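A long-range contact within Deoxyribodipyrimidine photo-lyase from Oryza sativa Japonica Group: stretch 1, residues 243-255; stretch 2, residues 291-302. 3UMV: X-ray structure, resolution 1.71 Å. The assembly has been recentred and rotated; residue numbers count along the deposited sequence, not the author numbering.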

# COMPACT_ATOMS: atom_id res chain seq x y z
N GLU A 243 -1.72 16.43 -2.04
CA GLU A 243 -2.38 16.20 -3.32
C GLU A 243 -1.98 14.84 -3.86
O GLU A 243 -0.83 14.44 -3.74
CB GLU A 243 -1.96 17.29 -4.31
CG GLU A 243 -3.06 17.77 -5.22
CD GLU A 243 -3.93 18.85 -4.58
OE1 GLU A 243 -4.42 19.73 -5.32
OE2 GLU A 243 -4.11 18.81 -3.35
N PRO A 244 -2.92 14.12 -4.48
CA PRO A 244 -2.54 12.82 -5.03
C PRO A 244 -1.84 12.90 -6.38
O PRO A 244 -1.99 13.89 -7.10
CB PRO A 244 -3.88 12.11 -5.20
CG PRO A 244 -4.87 13.22 -5.43
CD PRO A 244 -4.37 14.37 -4.56
N GLY A 245 -1.09 11.85 -6.72
CA GLY A 245 -0.52 11.73 -8.05
C GLY A 245 1.00 11.75 -8.09
O GLY A 245 1.66 12.08 -7.10
N GLU A 246 1.54 11.41 -9.26
CA GLU A 246 2.99 11.35 -9.48
C GLU A 246 3.69 12.68 -9.19
O GLU A 246 4.72 12.70 -8.51
CB GLU A 246 3.31 10.95 -10.92
CG GLU A 246 2.85 9.57 -11.32
CD GLU A 246 3.40 9.16 -12.69
OE1 GLU A 246 2.64 9.19 -13.68
OE2 GLU A 246 4.60 8.82 -12.77
N GLU A 247 3.15 13.76 -9.73
CA GLU A 247 3.79 15.07 -9.63
C GLU A 247 3.93 15.49 -8.16
O GLU A 247 5.01 15.89 -7.72
CB GLU A 247 3.00 16.09 -10.45
CG GLU A 247 3.63 17.46 -10.55
CD GLU A 247 3.04 18.28 -11.68
OE1 GLU A 247 2.78 17.69 -12.76
OE2 GLU A 247 2.83 19.50 -11.51
N ALA A 248 2.85 15.38 -7.40
CA ALA A 248 2.88 15.74 -5.98
C ALA A 248 3.74 14.77 -5.17
O ALA A 248 4.32 15.15 -4.16
CB ALA A 248 1.46 15.79 -5.41
N ALA A 249 3.81 13.51 -5.62
CA ALA A 249 4.57 12.49 -4.90
C ALA A 249 6.07 12.76 -4.97
O ALA A 249 6.80 12.66 -3.97
CB ALA A 249 4.25 11.08 -5.44
N ILE A 250 6.55 13.09 -6.16
CA ILE A 250 7.96 13.40 -6.35
C ILE A 250 8.32 14.66 -5.58
O ILE A 250 9.40 14.74 -5.00
CB ILE A 250 8.31 13.51 -7.84
CG1 ILE A 250 8.05 12.17 -8.52
CG2 ILE A 250 9.77 13.93 -8.02
CD1 ILE A 250 7.90 12.26 -10.02
N GLU A 251 7.40 15.63 -5.55
CA GLU A 251 7.61 16.84 -4.76
C GLU A 251 7.75 16.52 -3.26
O GLU A 251 8.56 17.13 -2.57
CB GLU A 251 6.49 17.85 -5.02
CG GLU A 251 6.61 19.16 -4.23
CD GLU A 251 7.68 20.10 -4.78
OE1 GLU A 251 8.08 21.03 -4.05
OE2 GLU A 251 8.12 19.90 -5.94
N ALA A 252 6.96 15.55 -2.77
CA ALA A 252 7.04 15.14 -1.37
C ALA A 252 8.38 14.49 -1.06
O ALA A 252 8.94 14.64 0.03
CB ALA A 252 5.90 14.19 -1.02
N LEU A 253 8.90 13.74 -2.02
CA LEU A 253 10.20 13.10 -1.88
C LEU A 253 11.35 14.08 -2.06
O LEU A 253 12.25 14.12 -1.22
CB LEU A 253 10.35 11.95 -2.87
CG LEU A 253 11.66 11.16 -2.79
CD1 LEU A 253 11.68 10.29 -1.55
CD2 LEU A 253 11.89 10.32 -4.04
N LEU A 254 11.32 14.87 -3.13
CA LEU A 254 12.50 15.60 -3.62
C LEU A 254 12.35 17.11 -3.76
O LEU A 254 13.29 17.79 -4.17
CB LEU A 254 12.94 15.06 -4.98
CG LEU A 254 13.44 13.63 -5.15
CD1 LEU A 254 13.68 13.33 -6.62
CD2 LEU A 254 14.70 13.40 -4.34
N GLY A 255 11.18 17.64 -3.43
CA GLY A 255 10.92 19.06 -3.61
C GLY A 255 11.95 19.95 -2.94
O GLY A 255 12.38 19.68 -1.82
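Stretch 2 291-302: GHISAQRCALEA

Stretch 2 lies along stretch 1 with the same chain direction: a loop, residues 291-294, runs past the start of helix 246-254 and leads into helix 295-302, whose axis crosses the first at -27° with a closest approach of 11.2 Å. The backbones are nearest at the loop end, where Glu246 CA and His292 CA are 4.8 Å apart; farther on, Leu253 CA and Cys298 CA stand 7.2 Å apart. Gly291 ends the preceding helix in a Schellman motif with positive phi, and His292 follows with its side chain toward stretch 1. Its imidazole is the first bump, lying against Pro244 and Gly245. Gly245, the N-cap of its helix, presents bare backbone to one ring face: CA sits 3.8 Å from the ring centroid, a CH-pi contact, and N is 3.0 Å from His292 CD2. Pro244 CB lies 3.8 Å from His292 NE2. The carbonyl of the same histidine meets the first helical turn, with Glu246 CA 3.5 Å from His292 O in a CA-H...O contact, while one water donates to both Glu246 OE2 (3.0 Å) and His292 O (2.8 Å). Ile293, extended at phi/psi -138/141, is the second bump. Ala249 leaves room for it, so that Ala249 CB packs 3.8 Å from Ile293 CB, and the tip, Ile293 CD1, reaches Ile250 CG1 at 4.3 Å and Leu253 CD2 at 4.0 Å. Ser294 then caps the second helix, its OG accepting from Arg297 N at 3.0 Å. Now the bump comes from stretch 1: Leu253 (chi1 t, chi2 p) enters a hollow lined by Ile293, Arg297, Cys298 and Glu301, with CD1 4.0 Å from Cys298 SG and CD2 3.9 Å from Glu301 CG. Leu254 closes the far end, its CD2 3.8 Å from Glu301 OE1. In all, 469 Å² is buried.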

# COMPACT_ATOMS: atom_id res chain seq x y z
N GLY A 291 0.76 3.61 -5.40
CA GLY A 291 1.77 3.50 -6.43
C GLY A 291 1.97 4.77 -7.24
O GLY A 291 2.44 4.71 -8.39
N HIS A 292 1.65 5.93 -6.66
CA HIS A 292 1.93 7.21 -7.33
C HIS A 292 3.42 7.45 -7.46
O HIS A 292 3.88 8.21 -8.33
CB HIS A 292 1.34 8.39 -6.56
CG HIS A 292 -0.15 8.40 -6.48
ND1 HIS A 292 -0.96 7.72 -7.36
CD2 HIS A 292 -0.98 9.04 -5.62
CE1 HIS A 292 -2.22 7.91 -7.03
NE2 HIS A 292 -2.26 8.72 -5.99
N ILE A 293 4.18 6.80 -6.59
CA ILE A 293 5.63 6.87 -6.66
C ILE A 293 6.17 5.49 -6.40
O ILE A 293 5.63 4.73 -5.59
CB ILE A 293 6.23 7.89 -5.66
CG1 ILE A 293 7.68 8.20 -6.02
CG2 ILE A 293 6.11 7.38 -4.23
CD1 ILE A 293 8.24 9.40 -5.28
N SER A 294 7.22 5.15 -7.14
CA SER A 294 7.86 3.85 -7.02
C SER A 294 8.69 3.78 -5.73
O SER A 294 9.44 4.71 -5.42
CB SER A 294 8.78 3.67 -8.24
OG SER A 294 9.79 2.70 -7.99
N ALA A 295 8.57 2.70 -4.96
CA ALA A 295 9.41 2.56 -3.77
C ALA A 295 10.88 2.46 -4.16
O ALA A 295 11.75 2.93 -3.43
CB ALA A 295 9.01 1.34 -2.96
N GLN A 296 11.14 1.83 -5.31
CA GLN A 296 12.49 1.74 -5.88
C GLN A 296 13.03 3.13 -6.20
O GLN A 296 14.18 3.44 -5.88
CB GLN A 296 12.47 0.83 -7.12
CG GLN A 296 13.82 0.60 -7.77
CD GLN A 296 13.82 -0.60 -8.70
OE1 GLN A 296 12.94 -1.48 -8.62
NE2 GLN A 296 14.78 -0.65 -9.60
N ARG A 297 12.20 3.98 -6.81
CA ARG A 297 12.58 5.39 -6.97
C ARG A 297 12.98 6.05 -5.65
O ARG A 297 13.98 6.77 -5.58
CB ARG A 297 11.43 6.20 -7.60
CG ARG A 297 11.65 7.71 -7.57
CD ARG A 297 12.97 8.07 -8.23
NE ARG A 297 13.05 7.55 -9.59
CZ ARG A 297 14.18 7.41 -10.28
NH1 ARG A 297 14.13 6.91 -11.51
NH2 ARG A 297 15.35 7.76 -9.75
N CYS A 298 12.19 5.83 -4.59
CA CYS A 298 12.48 6.44 -3.30
C CYS A 298 13.81 5.92 -2.75
O CYS A 298 14.62 6.68 -2.19
CB CYS A 298 11.35 6.15 -2.31
SG CYS A 298 9.79 6.95 -2.71
N ALA A 299 14.03 4.61 -2.90
CA ALA A 299 15.28 3.98 -2.47
C ALA A 299 16.50 4.51 -3.25
O ALA A 299 17.54 4.78 -2.65
CB ALA A 299 15.19 2.47 -2.62
N LEU A 300 16.37 4.64 -4.56
CA LEU A 300 17.46 5.16 -5.39
C LEU A 300 17.86 6.57 -4.98
O LEU A 300 19.05 6.90 -4.93
CB LEU A 300 17.05 5.19 -6.87
CG LEU A 300 16.93 3.83 -7.55
CD1 LEU A 300 16.13 3.97 -8.83
CD2 LEU A 300 18.30 3.22 -7.81
N GLU A 301 16.87 7.40 -4.72
CA GLU A 301 17.14 8.78 -4.34
C GLU A 301 17.75 8.84 -2.96
O GLU A 301 18.57 9.71 -2.67
CB GLU A 301 15.86 9.62 -4.43
CG GLU A 301 15.29 9.70 -5.84
CD GLU A 301 16.26 10.36 -6.81
OE1 GLU A 301 17.10 11.16 -6.33
OE2 GLU A 301 16.18 10.09 -8.03
N ALA A 302 17.34 7.93 -2.08
CA ALA A 302 17.95 7.86 -0.76
C ALA A 302 19.42 7.47 -0.89
O ALA A 302 20.27 8.01 -0.20
CB ALA A 302 17.20 6.89 0.14
O HOH W 1 6.01 8.50 -10.12